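Local coordinates for putative isomerase (Streptomyces coelicolor A3, PDB 2OQH), which is a putative isomerase of the enolase superfamily that may act on sugar acids, perhaps dehydrating D-glucarate to 5-dehydro-4-deoxy-D-glucarate, at residues W11-P16 with Y365-N369; D165-G171 with V192-P198; L182-R186 with A213-L219; D332-L338 with V355-K361. All coordinates share one frame. Residue numbers count along the deposited sequence, not the author numbering.

Interaction 1. Residues W11-P16 with Y365-N369; sequences WVVNLP and YAGVN
W11-L15 is the extended end of a beta strand, and Y365-V368 is the last turn of a helix set against it, V13 CA lying 4.3 Å from A366 CA. The direct backbone link is N14 N donating to Y365 O, 3.2 Å. The same carbonyl receives a CA-H...O contact from V13 CA (3.3 Å), and A366 CA returns one to V12 O (3.2 Å). One water donates to both V12 O (3.2 Å) and A366 O (2.7 Å), bridging strand and helix. Among side chains, Y365 (chi1 m) lays one ring face over L15 CG, its CD1 comes 3.0 Å from N14 O, and its OH hydrogen-bonds to D332 OD2. V13 CB meets Y365 CB at 3.8 Å, and A366 CB touches W11 CD1 at 4.2 Å. The C-terminal helix thus docks on the edge strand of the three-stranded sheet of the enolase-type N-terminal domain: strand 5-15 pairs on its other side with strand 31-40, and W11 also meets the ring of W47 on strand 45-51.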
loop_
_atom_site.group_PDB
_atom_site.type_symbol
_atom_site.label_atom_id
_atom_site.label_comp_id
_atom_site.label_asym_id
_atom_site.label_seq_id
_atom_site.Cartn_x
_atom_site.Cartn_y
_atom_site.Cartn_z
ATOM N N TRP A 11 -13.861 15.414 1.042
ATOM C CA TRP A 11 -13.476 16.121 -0.177
ATOM C C TRP A 11 -12.882 15.102 -1.131
ATOM O O TRP A 11 -12.283 14.125 -0.700
ATOM C CB TRP A 11 -12.385 17.161 0.095
ATOM C CG TRP A 11 -12.781 18.355 0.919
ATOM C CD1 TRP A 11 -13.252 19.555 0.458
ATOM C CD2 TRP A 11 -12.677 18.482 2.344
ATOM N NE1 TRP A 11 -13.438 20.423 1.513
ATOM C CE2 TRP A 11 -13.093 19.788 2.681
ATOM C CE3 TRP A 11 -12.269 17.618 3.370
ATOM C CZ2 TRP A 11 -13.110 20.252 4.005
ATOM C CZ3 TRP A 11 -12.287 18.083 4.692
ATOM C CH2 TRP A 11 -12.705 19.384 4.991
ATOM N N VAL A 12 -13.062 15.330 -2.425
ATOM C CA VAL A 12 -12.468 14.471 -3.441
ATOM C C VAL A 12 -11.514 15.427 -4.145
ATOM O O VAL A 12 -11.901 16.534 -4.514
ATOM C CB VAL A 12 -13.502 13.930 -4.453
ATOM C CG1 VAL A 12 -12.788 13.162 -5.560
ATOM C CG2 VAL A 12 -14.474 12.998 -3.749
ATOM N N VAL A 13 -10.265 15.017 -4.309
ATOM C CA VAL A 13 -9.280 15.887 -4.930
ATOM C C VAL A 13 -8.449 15.201 -6.011
ATOM O O VAL A 13 -8.317 13.972 -6.025
ATOM C CB VAL A 13 -8.320 16.448 -3.867
ATOM C CG1 VAL A 13 -9.102 17.187 -2.793
ATOM C CG2 VAL A 13 -7.530 15.309 -3.238
ATOM N N ASN A 14 -7.900 16.016 -6.912
ATOM C CA ASN A 14 -7.052 15.544 -8.006
ATOM C C ASN A 14 -5.688 16.183 -7.791
ATOM O O ASN A 14 -5.587 17.408 -7.723
ATOM C CB ASN A 14 -7.577 16.022 -9.365
ATOM C CG ASN A 14 -8.832 15.299 -9.814
ATOM O OD1 ASN A 14 -9.337 14.408 -9.129
ATOM N ND2 ASN A 14 -9.346 15.688 -10.985
ATOM N N LEU A 15 -4.643 15.377 -7.663
ATOM C CA LEU A 15 -3.310 15.937 -7.488
ATOM C C LEU A 15 -2.426 15.453 -8.612
ATOM O O LEU A 15 -2.579 14.326 -9.097
ATOM C CB LEU A 15 -2.703 15.548 -6.137
ATOM C CG LEU A 15 -3.246 16.337 -4.944
ATOM C CD1 LEU A 15 -4.651 15.866 -4.627
ATOM C CD2 LEU A 15 -2.352 16.136 -3.739
ATOM N N PRO A 16 -1.493 16.309 -9.059
ATOM C CA PRO A 16 -0.577 15.960 -10.144
ATOM C C PRO A 16 0.461 14.930 -9.708
ATOM O O PRO A 16 0.785 14.819 -8.523
ATOM C CB PRO A 16 0.055 17.304 -10.487
ATOM C CG PRO A 16 0.183 17.942 -9.134
ATOM C CD PRO A 16 -1.182 17.650 -8.524
ATOM N N TYR A 365 -7.624 21.778 -4.845
ATOM C CA TYR A 365 -7.639 20.523 -5.582
ATOM C C TYR A 365 -8.978 19.819 -5.634
ATOM O O TYR A 365 -9.149 18.879 -6.411
ATOM C CB TYR A 365 -6.554 19.603 -5.036
ATOM C CG TYR A 365 -5.187 20.125 -5.408
ATOM C CD1 TYR A 365 -4.774 20.147 -6.738
ATOM C CD2 TYR A 365 -4.331 20.656 -4.447
ATOM C CE1 TYR A 365 -3.547 20.688 -7.109
ATOM C CE2 TYR A 365 -3.091 21.203 -4.807
ATOM C CZ TYR A 365 -2.710 21.216 -6.145
ATOM O OH TYR A 365 -1.506 21.777 -6.528
ATOM N N ALA A 366 -9.928 20.268 -4.818
ATOM C CA ALA A 366 -11.257 19.679 -4.848
ATOM C C ALA A 366 -11.962 20.321 -6.034
ATOM O O ALA A 366 -12.842 19.718 -6.643
ATOM C CB ALA A 366 -12.014 19.981 -3.564
ATOM N N GLY A 367 -11.556 21.550 -6.353
ATOM C CA GLY A 367 -12.143 22.273 -7.469
ATOM C C GLY A 367 -11.619 21.739 -8.787
ATOM O O GLY A 367 -12.308 21.777 -9.813
ATOM N N VAL A 368 -10.388 21.240 -8.756
ATOM C CA VAL A 368 -9.769 20.675 -9.936
ATOM C C VAL A 368 -10.533 19.411 -10.289
ATOM O O VAL A 368 -10.823 19.156 -11.460
ATOM C CB VAL A 368 -8.312 20.316 -9.670
ATOM C CG1 VAL A 368 -7.651 19.868 -10.965
ATOM C CG2 VAL A 368 -7.593 21.518 -9.076
ATOM N N ASN A 369 -10.849 18.621 -9.265
ATOM C CA ASN A 369 -11.614 17.396 -9.452
ATOM C C ASN A 369 -12.974 17.803 -10.024
ATOM O O ASN A 369 -13.459 17.118 -10.953
ATOM C CB ASN A 369 -11.800 16.669 -8.110
ATOM C CG ASN A 369 -12.674 15.426 -8.229
ATOM O OD1 ASN A 369 -12.303 14.447 -8.887
ATOM N ND2 ASN A 369 -13.841 15.459 -7.590
HETATM O O HOH W 1 -14.477 17.617 -6.026
#

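Interaction 2. Residues D165-G171 with V192-P198; sequences DAVKLKG and VNLRVDP
Six backbone hydrogen bonds zip the two strands together in parallel: N193 N to D165 O (3.2 Å), V167 N to N193 O (2.8 Å), R195 N to V167 O (2.9 Å), L169 N to R195 O (2.9 Å), D197 N to L169 O (2.8 Å) and G171 N to D197 O (2.8 Å). The register runs from A166 opposite N193 to K170 opposite D197, with the axes 4.5 Å apart and crossing at -21°. K168, trans from chi1 to chi3 with chi4 m, forms a salt bridge with D197, NZ to OD2 3.5 Å, and D197 OD1 accepts from N199 N. R195 passes its guanidinium face over A166 CB, NH2 3.7 Å away, while its NE pairs with E220. A166, K168, K170, N193, R195 and D197 share one face. V167, L169, L194 and V196 share the other, where V167 CB meets L194 CD1 at 4.1 Å and V167 CG2 meets V192 CG2 at 3.8 Å. In this family the barrel-strand ends carry a Lys-x-Lys motif and acidic metal ligands; K168-L169-K170 and D197, with E223 close by, are consistent with those positions. This is a beta-alpha-beta unit of the enolase-type TIM barrel: helix 175-188 makes the crossover and packs on L169 and V196, while strands 127-134 and 221-223 flank the pair.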
loop_
_atom_site.group_PDB
_atom_site.type_symbol
_atom_site.label_atom_id
_atom_site.label_comp_id
_atom_site.label_asym_id
_atom_site.label_seq_id
_atom_site.Cartn_x
_atom_site.Cartn_y
_atom_site.Cartn_z
ATOM N N ASP A 165 16.558 -0.085 -2.544
ATOM C CA ASP A 165 17.121 -1.383 -2.175
ATOM C C ASP A 165 16.407 -2.498 -2.933
ATOM O O ASP A 165 16.883 -3.636 -2.990
ATOM C CB ASP A 165 16.949 -1.662 -0.683
ATOM C CG ASP A 165 17.449 -0.539 0.190
ATOM O OD1 ASP A 165 18.491 0.074 -0.137
ATOM O OD2 ASP A 165 16.800 -0.292 1.229
ATOM N N ALA A 166 15.255 -2.173 -3.501
ATOM C CA ALA A 166 14.476 -3.168 -4.224
ATOM C C ALA A 166 13.882 -2.621 -5.505
ATOM O O ALA A 166 13.591 -1.428 -5.608
ATOM C CB ALA A 166 13.366 -3.697 -3.328
ATOM N N VAL A 167 13.704 -3.510 -6.478
ATOM C CA VAL A 167 13.125 -3.150 -7.764
ATOM C C VAL A 167 11.994 -4.116 -8.087
ATOM O O VAL A 167 12.103 -5.312 -7.832
ATOM C CB VAL A 167 14.163 -3.228 -8.907
ATOM C CG1 VAL A 167 13.473 -2.984 -10.243
ATOM C CG2 VAL A 167 15.265 -2.198 -8.687
ATOM N N LYS A 168 10.918 -3.600 -8.654
ATOM C CA LYS A 168 9.786 -4.440 -8.998
ATOM C C LYS A 168 9.325 -4.200 -10.429
ATOM O O LYS A 168 9.078 -3.064 -10.833
ATOM C CB LYS A 168 8.647 -4.170 -8.012
ATOM C CG LYS A 168 7.320 -4.815 -8.345
ATOM C CD LYS A 168 6.358 -4.576 -7.187
ATOM C CE LYS A 168 4.932 -4.874 -7.553
ATOM N NZ LYS A 168 4.406 -3.869 -8.502
ATOM N N LEU A 169 9.225 -5.277 -11.200
ATOM C CA LEU A 169 8.784 -5.189 -12.587
ATOM C C LEU A 169 7.297 -5.498 -12.732
ATOM O O LEU A 169 6.804 -6.495 -12.202
ATOM C CB LEU A 169 9.572 -6.164 -13.467
ATOM C CG LEU A 169 9.063 -6.320 -14.907
ATOM C CD1 LEU A 169 9.282 -5.023 -15.690
ATOM C CD2 LEU A 169 9.789 -7.467 -15.577
ATOM N N LYS A 170 6.586 -4.643 -13.453
ATOM C CA LYS A 170 5.165 -4.863 -13.691
ATOM C C LYS A 170 5.084 -5.859 -14.842
ATOM O O LYS A 170 5.376 -5.522 -15.987
ATOM C CB LYS A 170 4.480 -3.550 -14.076
ATOM C CG LYS A 170 2.986 -3.674 -14.333
ATOM C CD LYS A 170 2.369 -2.315 -14.642
ATOM C CE LYS A 170 0.848 -2.407 -14.778
ATOM N NZ LYS A 170 0.431 -3.274 -15.925
ATOM N N GLY A 171 4.706 -7.094 -14.528
ATOM C CA GLY A 171 4.612 -8.116 -15.552
ATOM C C GLY A 171 3.444 -7.896 -16.488
ATOM O O GLY A 171 2.561 -7.086 -16.211
ATOM N N VAL A 192 20.457 -6.358 -6.047
ATOM C CA VAL A 192 19.225 -5.687 -5.682
ATOM C C VAL A 192 18.144 -6.732 -5.407
ATOM O O VAL A 192 18.172 -7.825 -5.975
ATOM C CB VAL A 192 18.744 -4.761 -6.826
ATOM C CG1 VAL A 192 18.133 -5.589 -7.948
ATOM C CG2 VAL A 192 17.746 -3.759 -6.299
ATOM N N ASN A 193 17.214 -6.410 -4.515
ATOM C CA ASN A 193 16.102 -7.313 -4.245
ATOM C C ASN A 193 15.189 -7.124 -5.452
ATOM O O ASN A 193 14.707 -6.024 -5.703
ATOM C CB ASN A 193 15.367 -6.909 -2.968
ATOM C CG ASN A 193 16.111 -7.308 -1.726
ATOM O OD1 ASN A 193 16.487 -8.465 -1.572
ATOM N ND2 ASN A 193 16.325 -6.357 -0.826
ATOM N N LEU A 194 14.952 -8.194 -6.199
ATOM C CA LEU A 194 14.136 -8.113 -7.403
ATOM C C LEU A 194 12.797 -8.847 -7.286
ATOM O O LEU A 194 12.733 -9.953 -6.744
ATOM C CB LEU A 194 14.943 -8.670 -8.575
ATOM C CG LEU A 194 14.379 -8.524 -9.984
ATOM C CD1 LEU A 194 14.139 -7.063 -10.294
ATOM C CD2 LEU A 194 15.369 -9.121 -10.977
ATOM N N ARG A 195 11.743 -8.227 -7.818
ATOM C CA ARG A 195 10.389 -8.782 -7.771
ATOM C C ARG A 195 9.673 -8.602 -9.111
ATOM O O ARG A 195 10.086 -7.795 -9.933
ATOM C CB ARG A 195 9.565 -8.053 -6.703
ATOM C CG ARG A 195 10.257 -7.863 -5.368
ATOM C CD ARG A 195 9.550 -6.791 -4.544
ATOM N NE ARG A 195 10.247 -6.506 -3.292
ATOM C CZ ARG A 195 9.935 -5.506 -2.472
ATOM N NH1 ARG A 195 8.931 -4.683 -2.767
ATOM N NH2 ARG A 195 10.632 -5.324 -1.359
ATOM N N VAL A 196 8.601 -9.359 -9.325
ATOM C CA VAL A 196 7.806 -9.227 -10.544
ATOM C C VAL A 196 6.327 -9.380 -10.183
ATOM O O VAL A 196 5.940 -10.279 -9.435
ATOM C CB VAL A 196 8.208 -10.255 -11.625
ATOM C CG1 VAL A 196 8.139 -11.652 -11.074
ATOM C CG2 VAL A 196 7.304 -10.110 -12.831
ATOM N N ASP A 197 5.505 -8.480 -10.708
ATOM C CA ASP A 197 4.079 -8.487 -10.418
ATOM C C ASP A 197 3.252 -8.493 -11.695
ATOM O O ASP A 197 3.017 -7.447 -12.287
ATOM C CB ASP A 197 3.725 -7.250 -9.586
ATOM C CG ASP A 197 2.307 -7.277 -9.060
ATOM O OD1 ASP A 197 1.501 -8.120 -9.505
ATOM O OD2 ASP A 197 1.994 -6.433 -8.190
ATOM N N PRO A 198 2.810 -9.681 -12.142
ATOM C CA PRO A 198 1.999 -9.812 -13.358
ATOM C C PRO A 198 0.540 -9.430 -13.112
ATOM O O PRO A 198 -0.278 -9.431 -14.034
ATOM C CB PRO A 198 2.136 -11.296 -13.715
ATOM C CG PRO A 198 3.447 -11.690 -13.092
ATOM C CD PRO A 198 3.376 -10.986 -11.759
#

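Interaction 3. Residues L182-R186 with A213-L219; sequences LRAVR and ALEELDL
L182-R186 is a turn within a barrel helix, facing the end of helix 204-214 and the turn that leads on to L219. L182 (chi1 m, chi2 t) points toward the other segment: its CD1 sits 3.5 Å from L214 CD2 and its CB 3.8 Å from L217 CD1. R183 starts sideways, but with chi1 m and the rest trans its side chain swings over, bringing NH2 to 3.8 Å from A213 CB and NE to 3.9 Å from E216 OE1, a long salt bridge. One turn after L182 comes R186, with its CA 6.5 Å from that of L217, and it makes the main polar link. With chi1 t and both chi2 and chi3 p, the side chain curls so that NE donates to L217 O at 2.8 Å, and NH2 adds a weak bond to the same oxygen at 3.0 Å. A water accepts from R186 NH2 and donates to D218 O, both at 2.9 Å. D218 has positive phi and psi (44°, 61°), turning the chain toward L219. R186 NH1 binds V192 O and L189 O, so one guanidinium satisfies main-chain carbonyls from two connections, beside a leucine cluster that joins neighbouring barrel helices.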
loop_
_atom_site.group_PDB
_atom_site.type_symbol
_atom_site.label_atom_id
_atom_site.label_comp_id
_atom_site.label_asym_id
_atom_site.label_seq_id
_atom_site.Cartn_x
_atom_site.Cartn_y
_atom_site.Cartn_z
ATOM N N LEU A 182 13.594 -9.637 -16.701
ATOM C CA LEU A 182 14.139 -9.931 -15.383
ATOM C C LEU A 182 15.570 -10.463 -15.443
ATOM O O LEU A 182 16.397 -10.122 -14.598
ATOM C CB LEU A 182 13.222 -10.918 -14.650
ATOM C CG LEU A 182 11.831 -10.354 -14.342
ATOM C CD1 LEU A 182 10.898 -11.465 -13.883
ATOM C CD2 LEU A 182 11.949 -9.259 -13.283
ATOM N N ARG A 183 15.868 -11.288 -16.441
ATOM C CA ARG A 183 17.215 -11.838 -16.586
ATOM C C ARG A 183 18.207 -10.705 -16.817
ATOM O O ARG A 183 19.280 -10.675 -16.216
ATOM C CB ARG A 183 17.277 -12.821 -17.762
ATOM C CG ARG A 183 16.647 -14.165 -17.473
ATOM C CD ARG A 183 16.487 -14.991 -18.734
ATOM N NE ARG A 183 16.009 -16.335 -18.428
ATOM C CZ ARG A 183 15.505 -17.175 -19.325
ATOM N NH1 ARG A 183 15.408 -16.810 -20.601
ATOM N NH2 ARG A 183 15.089 -18.379 -18.945
ATOM N N ALA A 184 17.831 -9.773 -17.690
ATOM C CA ALA A 184 18.670 -8.624 -18.018
ATOM C C ALA A 184 18.862 -7.742 -16.790
ATOM O O ALA A 184 19.983 -7.344 -16.466
ATOM C CB ALA A 184 18.034 -7.823 -19.140
ATOM N N VAL A 185 17.767 -7.438 -16.101
ATOM C CA VAL A 185 17.855 -6.606 -14.918
ATOM C C VAL A 185 18.748 -7.242 -13.861
ATOM O O VAL A 185 19.607 -6.574 -13.292
ATOM C CB VAL A 185 16.460 -6.330 -14.317
ATOM C CG1 VAL A 185 16.588 -5.553 -13.009
ATOM C CG2 VAL A 185 15.637 -5.536 -15.305
ATOM N N ARG A 186 18.551 -8.534 -13.607
ATOM C CA ARG A 186 19.353 -9.243 -12.613
ATOM C C ARG A 186 20.835 -9.254 -12.985
ATOM O O ARG A 186 21.696 -9.076 -12.123
ATOM C CB ARG A 186 18.868 -10.690 -12.450
ATOM C CG ARG A 186 19.800 -11.562 -11.608
ATOM C CD ARG A 186 19.988 -10.980 -10.214
ATOM N NE ARG A 186 18.851 -11.251 -9.342
ATOM C CZ ARG A 186 18.541 -10.524 -8.271
ATOM N NH1 ARG A 186 19.280 -9.468 -7.945
ATOM N NH2 ARG A 186 17.507 -10.868 -7.512
ATOM N N ALA A 213 11.740 -20.907 -14.781
ATOM C CA ALA A 213 12.797 -20.184 -15.477
ATOM C C ALA A 213 13.373 -19.038 -14.643
ATOM O O ALA A 213 14.527 -18.655 -14.825
ATOM C CB ALA A 213 12.267 -19.645 -16.796
ATOM N N LEU A 214 12.575 -18.501 -13.722
ATOM C CA LEU A 214 13.015 -17.387 -12.884
ATOM C C LEU A 214 13.754 -17.792 -11.610
ATOM O O LEU A 214 14.384 -16.952 -10.961
ATOM C CB LEU A 214 11.813 -16.518 -12.513
ATOM C CG LEU A 214 11.104 -15.810 -13.671
ATOM C CD1 LEU A 214 9.810 -15.183 -13.163
ATOM C CD2 LEU A 214 12.022 -14.754 -14.276
ATOM N N GLU A 215 13.677 -19.069 -11.247
ATOM C CA GLU A 215 14.340 -19.550 -10.039
ATOM C C GLU A 215 15.830 -19.221 -9.998
ATOM O O GLU A 215 16.384 -18.992 -8.931
ATOM C CB GLU A 215 14.168 -21.067 -9.895
ATOM C CG GLU A 215 12.726 -21.540 -9.896
ATOM C CD GLU A 215 12.591 -23.023 -9.602
ATOM O OE1 GLU A 215 13.438 -23.815 -10.067
ATOM O OE2 GLU A 215 11.623 -23.400 -8.917
ATOM N N GLU A 216 16.487 -19.206 -11.152
ATOM C CA GLU A 216 17.922 -18.916 -11.179
ATOM C C GLU A 216 18.269 -17.447 -10.909
ATOM O O GLU A 216 19.443 -17.099 -10.775
ATOM C CB GLU A 216 18.524 -19.351 -12.520
ATOM C CG GLU A 216 17.938 -18.633 -13.720
ATOM C CD GLU A 216 18.599 -19.040 -15.028
ATOM O OE1 GLU A 216 18.246 -18.452 -16.072
ATOM O OE2 GLU A 216 19.466 -19.949 -15.016
ATOM N N LEU A 217 17.252 -16.593 -10.806
ATOM C CA LEU A 217 17.462 -15.165 -10.554
ATOM C C LEU A 217 17.306 -14.792 -9.070
ATOM O O LEU A 217 17.528 -13.643 -8.680
ATOM C CB LEU A 217 16.481 -14.344 -11.404
ATOM C CG LEU A 217 16.469 -14.674 -12.905
ATOM C CD1 LEU A 217 15.446 -13.814 -13.619
ATOM C CD2 LEU A 217 17.853 -14.448 -13.496
ATOM N N ASP A 218 16.924 -15.768 -8.252
ATOM C CA ASP A 218 16.728 -15.571 -6.817
ATOM C C ASP A 218 15.961 -14.290 -6.467
ATOM O O ASP A 218 16.462 -13.413 -5.761
ATOM C CB ASP A 218 18.079 -15.596 -6.091
ATOM C CG ASP A 218 17.930 -15.569 -4.580
ATOM O OD1 ASP A 218 17.002 -16.232 -4.049
ATOM O OD2 ASP A 218 18.738 -14.891 -3.918
ATOM N N LEU A 219 14.733 -14.199 -6.955
ATOM C CA LEU A 219 13.891 -13.038 -6.701
ATOM C C LEU A 219 13.404 -13.026 -5.260
ATOM O O LEU A 219 13.206 -14.081 -4.659
ATOM C CB LEU A 219 12.670 -13.068 -7.622
ATOM C CG LEU A 219 12.897 -13.294 -9.116
ATOM C CD1 LEU A 219 11.548 -13.479 -9.809
ATOM C CD2 LEU A 219 13.650 -12.114 -9.703
HETATM O O HOH W 2 16.175 -10.596 -4.939
#

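Interaction 4. Residues D332-L338 with V355-K361; sequences DDIIEPL and VSVDEDK
The chain leaving the barrel here runs along a loop of the same domain and enters its C-terminal helix through an N-cap. V355 leads in extended conformation, its CG1 3.5 Å from I335 CD1 and 4.2 Å from L338 CD2. S356 contributes its backbone: S356 O takes a CA-H...O contact from I335 CA at 3.3 Å. V357, level with I335 (CA-CA 4.6 Å), packs CG2 on I335 CG2 at 3.8 Å and CG1 on I334 CD1 at 4.1 Å, and its CA makes a CA-H...O contact with I334 O (3.3 Å). I335 and V357 also touch I304 of helix 303-315, and V357 touches W47 of strand 45-51, so barrel and N-terminal sheet meet here. D358 then makes a short backbone hydrogen bond, its N donating to I334 O at 2.7 Å. It is also the N-cap of helix 359-368: with chi1 t, its OD1 accepts from K361 N at 2.9 Å. Opposite, the I334 backbone is held locally as I334 N donates to D333 OD1 at 2.7 Å. K361, three residues past the cap, runs back along the loop with chi2 to chi4 all trans, its CD 3.5 Å from D333 O. It ends in a salt bridge with D332, whose OD2 is hydrogen-bonded to Y365 OH one helical turn further on, while OD1 lies 2.7 Å from K361 NZ.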
loop_
_atom_site.group_PDB
_atom_site.type_symbol
_atom_site.label_atom_id
_atom_site.label_comp_id
_atom_site.label_asym_id
_atom_site.label_seq_id
_atom_site.Cartn_x
_atom_site.Cartn_y
_atom_site.Cartn_z
ATOM N N ASP A 332 2.804 18.297 -5.783
ATOM C CA ASP A 332 2.160 19.098 -4.750
ATOM C C ASP A 332 1.174 18.225 -3.964
ATOM O O ASP A 332 0.542 17.328 -4.526
ATOM C CB ASP A 332 1.449 20.292 -5.400
ATOM C CG ASP A 332 1.123 21.391 -4.405
ATOM O OD1 ASP A 332 1.879 21.548 -3.425
ATOM O OD2 ASP A 332 0.117 22.105 -4.607
ATOM N N ASP A 333 1.052 18.484 -2.666
ATOM C CA ASP A 333 0.164 17.707 -1.800
ATOM C C ASP A 333 -0.505 18.662 -0.823
ATOM O O ASP A 333 -0.081 19.814 -0.689
ATOM C CB ASP A 333 0.982 16.669 -1.017
ATOM C CG ASP A 333 0.160 15.458 -0.598
ATOM O OD1 ASP A 333 -1.081 15.587 -0.472
ATOM O OD2 ASP A 333 0.762 14.378 -0.382
ATOM N N ILE A 334 -1.542 18.200 -0.130
ATOM C CA ILE A 334 -2.210 19.075 0.816
ATOM C C ILE A 334 -1.528 19.099 2.174
ATOM O O ILE A 334 -2.048 19.664 3.126
ATOM C CB ILE A 334 -3.697 18.720 0.971
ATOM C CG1 ILE A 334 -3.870 17.279 1.442
ATOM C CG2 ILE A 334 -4.399 18.904 -0.363
ATOM C CD1 ILE A 334 -5.321 16.881 1.551
ATOM N N ILE A 335 -0.358 18.481 2.265
ATOM C CA ILE A 335 0.395 18.506 3.513
ATOM C C ILE A 335 1.853 18.747 3.169
ATOM O O ILE A 335 2.225 18.789 1.997
ATOM C CB ILE A 335 0.285 17.176 4.321
ATOM C CG1 ILE A 335 1.144 16.084 3.680
ATOM C CG2 ILE A 335 -1.162 16.725 4.377
ATOM C CD1 ILE A 335 1.346 14.866 4.569
ATOM N N GLU A 336 2.677 18.919 4.194
ATOM C CA GLU A 336 4.096 19.140 3.977
ATOM C C GLU A 336 4.741 17.835 3.514
ATOM O O GLU A 336 4.428 16.760 4.031
ATOM C CB GLU A 336 4.744 19.622 5.273
ATOM C CG GLU A 336 4.324 21.027 5.658
ATOM C CD GLU A 336 5.073 22.082 4.857
ATOM O OE1 GLU A 336 6.274 22.305 5.148
ATOM O OE2 GLU A 336 4.470 22.675 3.930
ATOM N N PRO A 337 5.655 17.910 2.534
ATOM C CA PRO A 337 6.321 16.702 2.034
ATOM C C PRO A 337 6.975 15.847 3.128
ATOM O O PRO A 337 7.559 16.366 4.085
ATOM C CB PRO A 337 7.358 17.255 1.053
ATOM C CG PRO A 337 6.711 18.516 0.552
ATOM C CD PRO A 337 6.139 19.108 1.822
ATOM N N LEU A 338 6.867 14.530 2.978
ATOM C CA LEU A 338 7.469 13.606 3.925
ATOM C C LEU A 338 8.945 13.510 3.558
ATOM O O LEU A 338 9.325 13.781 2.422
ATOM C CB LEU A 338 6.815 12.229 3.811
ATOM C CG LEU A 338 5.311 12.183 4.072
ATOM C CD1 LEU A 338 4.796 10.779 3.765
ATOM C CD2 LEU A 338 5.018 12.568 5.516
ATOM N N VAL A 355 1.421 15.231 10.602
ATOM C CA VAL A 355 1.326 16.052 9.398
ATOM C C VAL A 355 0.276 17.146 9.552
ATOM O O VAL A 355 -0.702 16.983 10.283
ATOM C CB VAL A 355 0.964 15.203 8.160
ATOM C CG1 VAL A 355 2.000 14.109 7.962
ATOM C CG2 VAL A 355 -0.431 14.606 8.324
ATOM N N SER A 356 0.487 18.259 8.854
ATOM C CA SER A 356 -0.428 19.393 8.901
ATOM C C SER A 356 -1.053 19.621 7.530
ATOM O O SER A 356 -0.344 19.712 6.530
ATOM C CB SER A 356 0.322 20.655 9.337
ATOM O OG SER A 356 -0.575 21.751 9.405
ATOM N N VAL A 357 -2.374 19.725 7.487
ATOM C CA VAL A 357 -3.075 19.909 6.223
ATOM C C VAL A 357 -3.380 21.352 5.836
ATOM O O VAL A 357 -3.943 22.109 6.620
ATOM C CB VAL A 357 -4.409 19.135 6.214
ATOM C CG1 VAL A 357 -5.079 19.268 4.845
ATOM C CG2 VAL A 357 -4.163 17.676 6.560
ATOM N N ASP A 358 -3.017 21.711 4.608
ATOM C CA ASP A 358 -3.266 23.042 4.056
ATOM C C ASP A 358 -4.685 23.022 3.480
ATOM O O ASP A 358 -4.924 22.446 2.413
ATOM C CB ASP A 358 -2.264 23.324 2.933
ATOM C CG ASP A 358 -2.391 24.722 2.362
ATOM O OD1 ASP A 358 -3.527 25.174 2.108
ATOM O OD2 ASP A 358 -1.339 25.363 2.147
ATOM N N GLU A 359 -5.629 23.646 4.173
ATOM C CA GLU A 359 -7.003 23.650 3.690
ATOM C C GLU A 359 -7.217 24.405 2.387
ATOM O O GLU A 359 -8.067 24.026 1.578
ATOM C CB GLU A 359 -7.939 24.180 4.775
ATOM C CG GLU A 359 -8.301 23.119 5.802
ATOM C CD GLU A 359 -8.939 23.700 7.037
ATOM O OE1 GLU A 359 -9.791 24.599 6.877
ATOM O OE2 GLU A 359 -8.598 23.257 8.161
ATOM N N ASP A 360 -6.443 25.462 2.166
ATOM C CA ASP A 360 -6.584 26.230 0.934
ATOM C C ASP A 360 -6.290 25.322 -0.258
ATOM O O ASP A 360 -7.047 25.298 -1.226
ATOM C CB ASP A 360 -5.632 27.433 0.936
ATOM C CG ASP A 360 -5.907 28.388 2.080
ATOM O OD1 ASP A 360 -7.100 28.675 2.339
ATOM O OD2 ASP A 360 -4.938 28.855 2.720
ATOM N N LYS A 361 -5.201 24.564 -0.177
ATOM C CA LYS A 361 -4.831 23.648 -1.253
ATOM C C LYS A 361 -5.886 22.562 -1.402
ATOM O O LYS A 361 -6.246 22.178 -2.519
ATOM C CB LYS A 361 -3.472 23.003 -0.971
ATOM C CG LYS A 361 -2.289 23.967 -1.055
ATOM C CD LYS A 361 -0.973 23.203 -1.012
ATOM C CE LYS A 361 0.210 24.095 -1.339
ATOM N NZ LYS A 361 1.490 23.316 -1.414
#

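Overall arrangement
The four contacts form two clusters. Interactions 2 and 3 touch, their centres 10 Å apart, and cross along the chain: helix 175-188 lies between the two strands of interaction 2 and supplies one half of interaction 3, making successive barrel units interlock. Interactions 1 and 4 also touch, with centres 13 Å apart, L15 and Y365 both reaching D332; they share helix 359-368. Interaction 1 spans nearly the whole chain and encloses the others; interaction 4 follows 2 and 3. Interactions 1 and 3 lie about 41 Å apart between centres, on opposite sides of the chain's centre. One cluster joins barrel strands to their outer helices, the other joins barrel to N-terminal domain.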